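DNA topoisomerase 2-associated protein PAT1 (Saccharomyces cerevisiae, PDB 5LMG) activates mRNA decapping and represses translation, its C-terminal domain directly contacting the decapping enzyme Dcp2 and the 5'-3' exonuclease Xrn1. Local coordinates at residues Leu132-Tyr143 with Asn192-Gly203. The protein carries 2 engineered substitutions. Numbering follows the deposited sequence.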
ATOM      1  N   LEU A 132      10.775   5.416   6.919  1.00 49.98           N
ATOM      2  CA  LEU A 132      10.052   4.316   6.274  1.00 48.97           C
ATOM      3  C   LEU A 132      10.949   3.149   5.820  1.00 54.31           C
ATOM      4  O   LEU A 132      10.532   2.000   5.942  1.00 52.67           O
ATOM      5  CB  LEU A 132       9.166   4.829   5.123  1.00 48.23           C
ATOM      6  CG  LEU A 132       7.940   3.976   4.764  1.00 52.03           C
ATOM      7  CD1 LEU A 132       7.096   3.627   6.008  1.00 52.16           C
ATOM      8  CD2 LEU A 132       7.074   4.666   3.730  1.00 52.25           C
ATOM      9  N   SER A 133      12.182   3.433   5.360  1.00 52.51           N
ATOM     10  CA  SER A 133      13.118   2.393   4.929  1.00 52.74           C
ATOM     11  C   SER A 133      13.709   1.603   6.109  1.00 59.00           C
ATOM     12  O   SER A 133      14.179   0.483   5.908  1.00 59.35           O
ATOM     13  CB  SER A 133      14.210   2.980   4.040  1.00 54.82           C
ATOM     14  OG  SER A 133      13.642   3.481   2.842  1.00 58.97           O
ATOM     15  N   HIS A 134      13.649   2.174   7.332  1.00 56.25           N
ATOM     16  CA  HIS A 134      14.126   1.561   8.578  1.00 57.12           C
ATOM     17  C   HIS A 134      13.005   0.777   9.287  1.00 57.93           C
ATOM     18  O   HIS A 134      13.245   0.158  10.330  1.00 57.59           O
ATOM     19  CB  HIS A 134      14.699   2.638   9.527  1.00 59.69           C
ATOM     20  CG  HIS A 134      15.900   3.378   9.006  1.00 64.65           C
ATOM     21  ND1 HIS A 134      16.400   3.158   7.729  1.00 66.93           N
ATOM     22  CD2 HIS A 134      16.654   4.325   9.613  1.00 67.66           C
ATOM     23  CE1 HIS A 134      17.434   3.977   7.603  1.00 67.17           C
ATOM     24  NE2 HIS A 134      17.630   4.693   8.713  1.00 67.89           N
ATOM     25  N   LEU A 135      11.782   0.828   8.738  1.00 51.80           N
ATOM     26  CA  LEU A 135      10.626   0.149   9.308  1.00 51.14           C
ATOM     27  C   LEU A 135      10.724  -1.325   8.919  1.00 52.91           C
ATOM     28  O   LEU A 135      10.835  -1.652   7.733  1.00 51.17           O
ATOM     29  CB  LEU A 135       9.329   0.818   8.813  1.00 51.27           C
ATOM     30  CG  LEU A 135       8.038   0.605   9.602  1.00 56.48           C
ATOM     31  CD1 LEU A 135       8.173   1.027  11.058  1.00 56.95           C
ATOM     32  CD2 LEU A 135       6.908   1.366   8.965  1.00 59.04           C
ATOM     33  N   GLN A 136      10.808  -2.201   9.936  1.00 49.40           N
ATOM     34  CA  GLN A 136      10.960  -3.647   9.759  1.00 48.70           C
ATOM     35  C   GLN A 136       9.905  -4.262   8.847  1.00 50.47           C
ATOM     36  O   GLN A 136      10.247  -5.120   8.034  1.00 50.06           O
ATOM     37  CB  GLN A 136      11.020  -4.370  11.112  1.00 50.58           C
ATOM     38  CG  GLN A 136      11.919  -5.614  11.112  1.00 75.93           C
ATOM     39  CD  GLN A 136      13.338  -5.374  10.622  1.00103.35           C
ATOM     40  OE1 GLN A 136      13.820  -6.059   9.715  1.00102.15           O
ATOM     41  NE2 GLN A 136      14.041  -4.405  11.202  1.00 96.50           N
ATOM     42  N   ILE A 137       8.649  -3.766   8.927  1.00 46.72           N
ATOM     43  CA  ILE A 137       7.529  -4.243   8.109  1.00 45.54           C
ATOM     44  C   ILE A 137       7.746  -3.995   6.603  1.00 46.43           C
ATOM     45  O   ILE A 137       7.249  -4.775   5.787  1.00 44.91           O
ATOM     46  CB  ILE A 137       6.151  -3.719   8.610  1.00 47.79           C
ATOM     47  CG1 ILE A 137       5.050  -4.780   8.387  1.00 47.22           C
ATOM     48  CG2 ILE A 137       5.774  -2.336   8.046  1.00 47.45           C
ATOM     49  CD1 ILE A 137       5.182  -5.996   9.303  1.00 51.89           C
ATOM     50  N   ILE A 138       8.510  -2.940   6.252  1.00 41.72           N
ATOM     51  CA  ILE A 138       8.859  -2.614   4.868  1.00 40.67           C
ATOM     52  C   ILE A 138       9.870  -3.648   4.378  1.00 43.90           C
ATOM     53  O   ILE A 138       9.689  -4.208   3.301  1.00 42.47           O
ATOM     54  CB  ILE A 138       9.375  -1.148   4.759  1.00 43.17           C
ATOM     55  CG1 ILE A 138       8.238  -0.126   5.068  1.00 43.00           C
ATOM     56  CG2 ILE A 138      10.085  -0.877   3.420  1.00 43.96           C
ATOM     57  CD1 ILE A 138       7.051   0.013   4.026  1.00 46.88           C
ATOM     58  N   ILE A 139      10.903  -3.927   5.191  1.00 42.56           N
ATOM     59  CA  ILE A 139      11.943  -4.915   4.874  1.00 43.36           C
ATOM     60  C   ILE A 139      11.309  -6.317   4.708  1.00 45.41           C
ATOM     61  O   ILE A 139      11.620  -7.000   3.739  1.00 44.34           O
ATOM     62  CB  ILE A 139      13.126  -4.835   5.892  1.00 47.66           C
ATOM     63  CG1 ILE A 139      13.849  -3.462   5.762  1.00 49.04           C
ATOM     64  CG2 ILE A 139      14.137  -5.990   5.705  1.00 49.16           C
ATOM     65  CD1 ILE A 139      14.412  -2.895   7.041  1.00 58.45           C
ATOM     66  N   LEU A 140      10.343  -6.684   5.579  1.00 42.10           N
ATOM     67  CA  LEU A 140       9.635  -7.964   5.521  1.00 41.73           C
ATOM     68  C   LEU A 140       8.707  -8.111   4.327  1.00 43.71           C
ATOM     69  O   LEU A 140       8.524  -9.223   3.850  1.00 43.22           O
ATOM     70  CB  LEU A 140       8.841  -8.227   6.824  1.00 41.50           C
ATOM     71  CG  LEU A 140       9.675  -8.538   8.072  1.00 46.92           C
ATOM     72  CD1 LEU A 140       8.772  -8.718   9.289  1.00 48.02           C
ATOM     73  CD2 LEU A 140      10.594  -9.759   7.853  1.00 48.20           C
ATOM     74  N   SER A 141       8.055  -7.022   3.910  1.00 39.79           N
ATOM     75  CA  SER A 141       7.100  -7.030   2.800  1.00 39.40           C
ATOM     76  C   SER A 141       7.735  -6.732   1.427  1.00 41.84           C
ATOM     77  O   SER A 141       7.025  -6.737   0.419  1.00 41.38           O
ATOM     78  CB  SER A 141       5.928  -6.090   3.085  1.00 41.41           C
ATOM     79  OG  SER A 141       6.390  -4.761   3.254  1.00 42.83           O
ATOM     80  N   SER A 142       9.056  -6.476   1.378  1.00 38.55           N
ATOM     81  CA  SER A 142       9.743  -6.242   0.098  1.00 38.26           C
ATOM     82  C   SER A 142      10.250  -7.593  -0.438  1.00 42.57           C
ATOM     83  O   SER A 142      10.978  -8.299   0.262  1.00 39.89           O
ATOM     84  CB  SER A 142      10.930  -5.295   0.267  1.00 40.26           C
ATOM     85  OG  SER A 142      11.717  -5.236  -0.917  1.00 42.02           O
ATOM     86  N   TYR A 143       9.916  -7.912  -1.695  1.00 40.20           N
ATOM     87  CA  TYR A 143      10.405  -9.127  -2.359  1.00 40.18           C
ATOM     88  C   TYR A 143      11.928  -9.084  -2.558  1.00 45.31           C
ATOM     89  O   TYR A 143      12.543 -10.123  -2.738  1.00 45.35           O
ATOM     90  CB  TYR A 143       9.684  -9.340  -3.700  1.00 40.00           C
ATOM     91  CG  TYR A 143      10.001  -8.329  -4.784  1.00 39.19           C
ATOM     92  CD1 TYR A 143      11.144  -8.459  -5.573  1.00 40.57           C
ATOM     93  CD2 TYR A 143       9.096  -7.320  -5.109  1.00 38.82           C
ATOM     94  CE1 TYR A 143      11.396  -7.594  -6.631  1.00 39.69           C
ATOM     95  CE2 TYR A 143       9.330  -6.459  -6.181  1.00 39.13           C
ATOM     96  CZ  TYR A 143      10.488  -6.595  -6.933  1.00 44.47           C
ATOM     97  OH  TYR A 143      10.781  -5.728  -7.954  1.00 46.13           O
ATOM     98  N   ASN A 192      14.004   8.531   1.472  1.00 45.72           N
ATOM     99  CA  ASN A 192      13.946   7.134   1.050  1.00 44.98           C
ATOM    100  C   ASN A 192      14.238   6.949  -0.419  1.00 48.19           C
ATOM    101  O   ASN A 192      13.947   7.838  -1.226  1.00 46.63           O
ATOM    102  CB  ASN A 192      12.531   6.577   1.303  1.00 43.38           C
ATOM    103  CG  ASN A 192      12.071   6.645   2.732  1.00 55.37           C
ATOM    104  OD1 ASN A 192      12.438   5.809   3.561  1.00 46.51           O
ATOM    105  ND2 ASN A 192      11.258   7.644   3.048  1.00 41.42           N
ATOM    106  N   ASN A 193      14.722   5.737  -0.770  1.00 44.92           N
ATOM    107  CA  ASN A 193      14.860   5.296  -2.144  1.00 44.11           C
ATOM    108  C   ASN A 193      13.407   4.869  -2.439  1.00 46.31           C
ATOM    109  O   ASN A 193      12.945   3.850  -1.908  1.00 44.22           O
ATOM    110  CB  ASN A 193      15.811   4.085  -2.247  1.00 46.46           C
ATOM    111  CG  ASN A 193      15.995   3.545  -3.648  1.00 63.71           C
ATOM    112  OD1 ASN A 193      15.042   3.250  -4.384  1.00 52.16           O
ATOM    113  ND2 ASN A 193      17.239   3.378  -4.039  1.00 59.95           N
ATOM    114  N   VAL A 194      12.674   5.707  -3.198  1.00 43.26           N
ATOM    115  CA  VAL A 194      11.257   5.520  -3.542  1.00 43.15           C
ATOM    116  C   VAL A 194      11.031   4.193  -4.289  1.00 46.50           C
ATOM    117  O   VAL A 194      10.097   3.466  -3.945  1.00 45.23           O
ATOM    118  CB  VAL A 194      10.640   6.752  -4.275  1.00 47.35           C
ATOM    119  CG1 VAL A 194       9.133   6.595  -4.466  1.00 46.74           C
ATOM    120  CG2 VAL A 194      10.932   8.048  -3.519  1.00 47.87           C
ATOM    121  N   SER A 195      11.911   3.848  -5.254  1.00 43.29           N
ATOM    122  CA  SER A 195      11.808   2.589  -5.997  1.00 42.85           C
ATOM    123  C   SER A 195      11.865   1.361  -5.057  1.00 44.96           C
ATOM    124  O   SER A 195      11.101   0.418  -5.266  1.00 43.73           O
ATOM    125  CB  SER A 195      12.874   2.500  -7.081  1.00 46.09           C
ATOM    126  OG  SER A 195      12.756   1.266  -7.769  1.00 51.87           O
ATOM    127  N   PHE A 196      12.739   1.386  -4.015  1.00 41.04           N
ATOM    128  CA  PHE A 196      12.777   0.313  -3.024  1.00 40.54           C
ATOM    129  C   PHE A 196      11.418   0.205  -2.306  1.00 41.63           C
ATOM    130  O   PHE A 196      10.911  -0.904  -2.167  1.00 39.55           O
ATOM    131  CB  PHE A 196      13.931   0.464  -2.002  1.00 42.98           C
ATOM    132  CG  PHE A 196      13.818  -0.521  -0.843  1.00 44.82           C
ATOM    133  CD1 PHE A 196      14.053  -1.881  -1.036  1.00 47.74           C
ATOM    134  CD2 PHE A 196      13.413  -0.094   0.419  1.00 47.11           C
ATOM    135  CE1 PHE A 196      13.901  -2.795   0.019  1.00 48.50           C
ATOM    136  CE2 PHE A 196      13.273  -1.007   1.478  1.00 49.95           C
ATOM    137  CZ  PHE A 196      13.518  -2.353   1.270  1.00 47.75           C
ATOM    138  N   LEU A 197      10.810   1.353  -1.907  1.00 39.38           N
ATOM    139  CA  LEU A 197       9.502   1.385  -1.220  1.00 38.74           C
ATOM    140  C   LEU A 197       8.380   0.728  -2.039  1.00 41.97           C
ATOM    141  O   LEU A 197       7.497   0.074  -1.466  1.00 40.77           O
ATOM    142  CB  LEU A 197       9.091   2.817  -0.813  1.00 38.38           C
ATOM    143  CG  LEU A 197       9.945   3.551   0.230  1.00 42.99           C
ATOM    144  CD1 LEU A 197       9.299   4.883   0.590  1.00 42.90           C
ATOM    145  CD2 LEU A 197      10.171   2.701   1.511  1.00 43.49           C
ATOM    146  N   THR A 198       8.451   0.856  -3.379  1.00 38.97           N
ATOM    147  CA  THR A 198       7.472   0.269  -4.302  1.00 39.18           C
ATOM    148  C   THR A 198       7.613  -1.264  -4.477  1.00 43.11           C
ATOM    149  O   THR A 198       6.721  -1.873  -5.062  1.00 42.69           O
ATOM    150  CB  THR A 198       7.477   0.993  -5.648  1.00 44.16           C
ATOM    151  OG1 THR A 198       8.667   0.673  -6.359  1.00 45.92           O
ATOM    152  CG2 THR A 198       7.244   2.507  -5.518  1.00 41.52           C
ATOM    153  N   THR A 199       8.720  -1.875  -3.988  1.00 40.58           N
ATOM    154  CA  THR A 199       8.918  -3.343  -4.025  1.00 40.82           C
ATOM    155  C   THR A 199       8.203  -3.988  -2.805  1.00 44.51           C
ATOM    156  O   THR A 199       8.119  -5.216  -2.694  1.00 42.51           O
ATOM    157  CB  THR A 199      10.406  -3.745  -4.100  1.00 44.62           C
ATOM    158  OG1 THR A 199      11.047  -3.493  -2.852  1.00 42.12           O
ATOM    159  CG2 THR A 199      11.162  -3.105  -5.276  1.00 46.04           C
ATOM    160  N   SER A 200       7.681  -3.139  -1.904  1.00 41.43           N
ATOM    161  CA  SER A 200       6.965  -3.537  -0.697  1.00 40.78           C
ATOM    162  C   SER A 200       5.472  -3.244  -0.828  1.00 43.99           C
ATOM    163  O   SER A 200       5.092  -2.143  -1.237  1.00 43.37           O
ATOM    164  CB  SER A 200       7.561  -2.825   0.519  1.00 43.96           C
ATOM    165  OG  SER A 200       6.643  -2.625   1.580  1.00 53.17           O
ATOM    166  N   LYS A 201       4.628  -4.220  -0.438  1.00 40.47           N
ATOM    167  CA  LYS A 201       3.172  -4.075  -0.446  1.00 39.88           C
ATOM    168  C   LYS A 201       2.724  -2.884   0.442  1.00 42.73           C
ATOM    169  O   LYS A 201       1.907  -2.084  -0.000  1.00 41.15           O
ATOM    170  CB  LYS A 201       2.476  -5.382  -0.041  1.00 42.55           C
ATOM    171  CG  LYS A 201       0.961  -5.358  -0.219  1.00 60.49           C
ATOM    172  CD  LYS A 201       0.329  -6.657   0.245  1.00 74.16           C
ATOM    173  CE  LYS A 201      -1.031  -6.868  -0.361  1.00 88.18           C
ATOM    174  NZ  LYS A 201      -1.593  -8.194  -0.001  1.00 98.89           N
ATOM    175  N   ILE A 202       3.304  -2.752   1.652  1.00 40.07           N
ATOM    176  CA  ILE A 202       3.036  -1.661   2.613  1.00 39.44           C
ATOM    177  C   ILE A 202       3.499  -0.320   2.037  1.00 41.48           C
ATOM    178  O   ILE A 202       2.748   0.654   2.086  1.00 39.22           O
ATOM    179  CB  ILE A 202       3.646  -1.937   4.028  1.00 42.38           C
ATOM    180  CG1 ILE A 202       3.205  -3.317   4.617  1.00 42.30           C
ATOM    181  CG2 ILE A 202       3.375  -0.774   5.026  1.00 42.80           C
ATOM    182  CD1 ILE A 202       1.654  -3.559   4.790  1.00 41.78           C
ATOM    183  N   GLY A 203       4.728  -0.294   1.513  1.00 39.15           N
ATOM    184  CA  GLY A 203       5.323   0.884   0.886  1.00 38.95           C
ATOM    185  C   GLY A 203       4.462   1.414  -0.238  1.00 42.34           C
ATOM    186  O   GLY A 203       4.098   2.595  -0.228  1.00 41.18           O
TER
HETATM  187  O   HOH W   1      15.676   3.672   1.077  1.00 58.14           O
HETATM  188  O   HOH W   2       6.447  -7.404  -2.463  1.00 47.34           O
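Thr199 touches Ser142 through OG1 and Tyr143 through CB and CG2. OG1, set between the backbone N and the carbonyl carbon (chi1 72°), receives the proton of Ser142 OG at 2.7 Å and passes its own back to Phe196 O, in the carbonyl plane. The Tyr143 ring crosses this side chain at about a right angle, CE2 lying 3.6 Å from Thr199 CB and CZ 3.9 Å from Thr199 CG2, while its hydroxyl bonds to Leu252 O. A valine here would probably leave Ser142 OG without this acceptor and Phe196 O without its hydroxyl donor. The Phe196 ring has Ser142 OG 3.4 Å from its CE1 and Ser133 OG at its edge, near its plane. Within helix 136-141, Ile138 sits as a knob in a hole formed by Phe196, Leu197, Ile202 and Gly203. Its CG2, anti to the backbone N, reaches Phe196 CE2 at 3.7 Å, while CD1 lies 3.4 Å from Gly203 N, with Ser200 OG close by. In this largely helical domain, whose family belongs to the TPR clan, such packing joins helix 136-141 and the turn after it to the short helix 194-197 and the start of helix 201-216. Next to Ile138, a chain of hydroxyls runs from Ser200 OG through Ser141 OG (2.7 Å) to Ile137 O, and Ser200 OG also caps helix 201-216 by accepting from Gly203 N. At the far end, Ser133 OG donates to a lone pair of Asn192 OD1, 2.7 Å away.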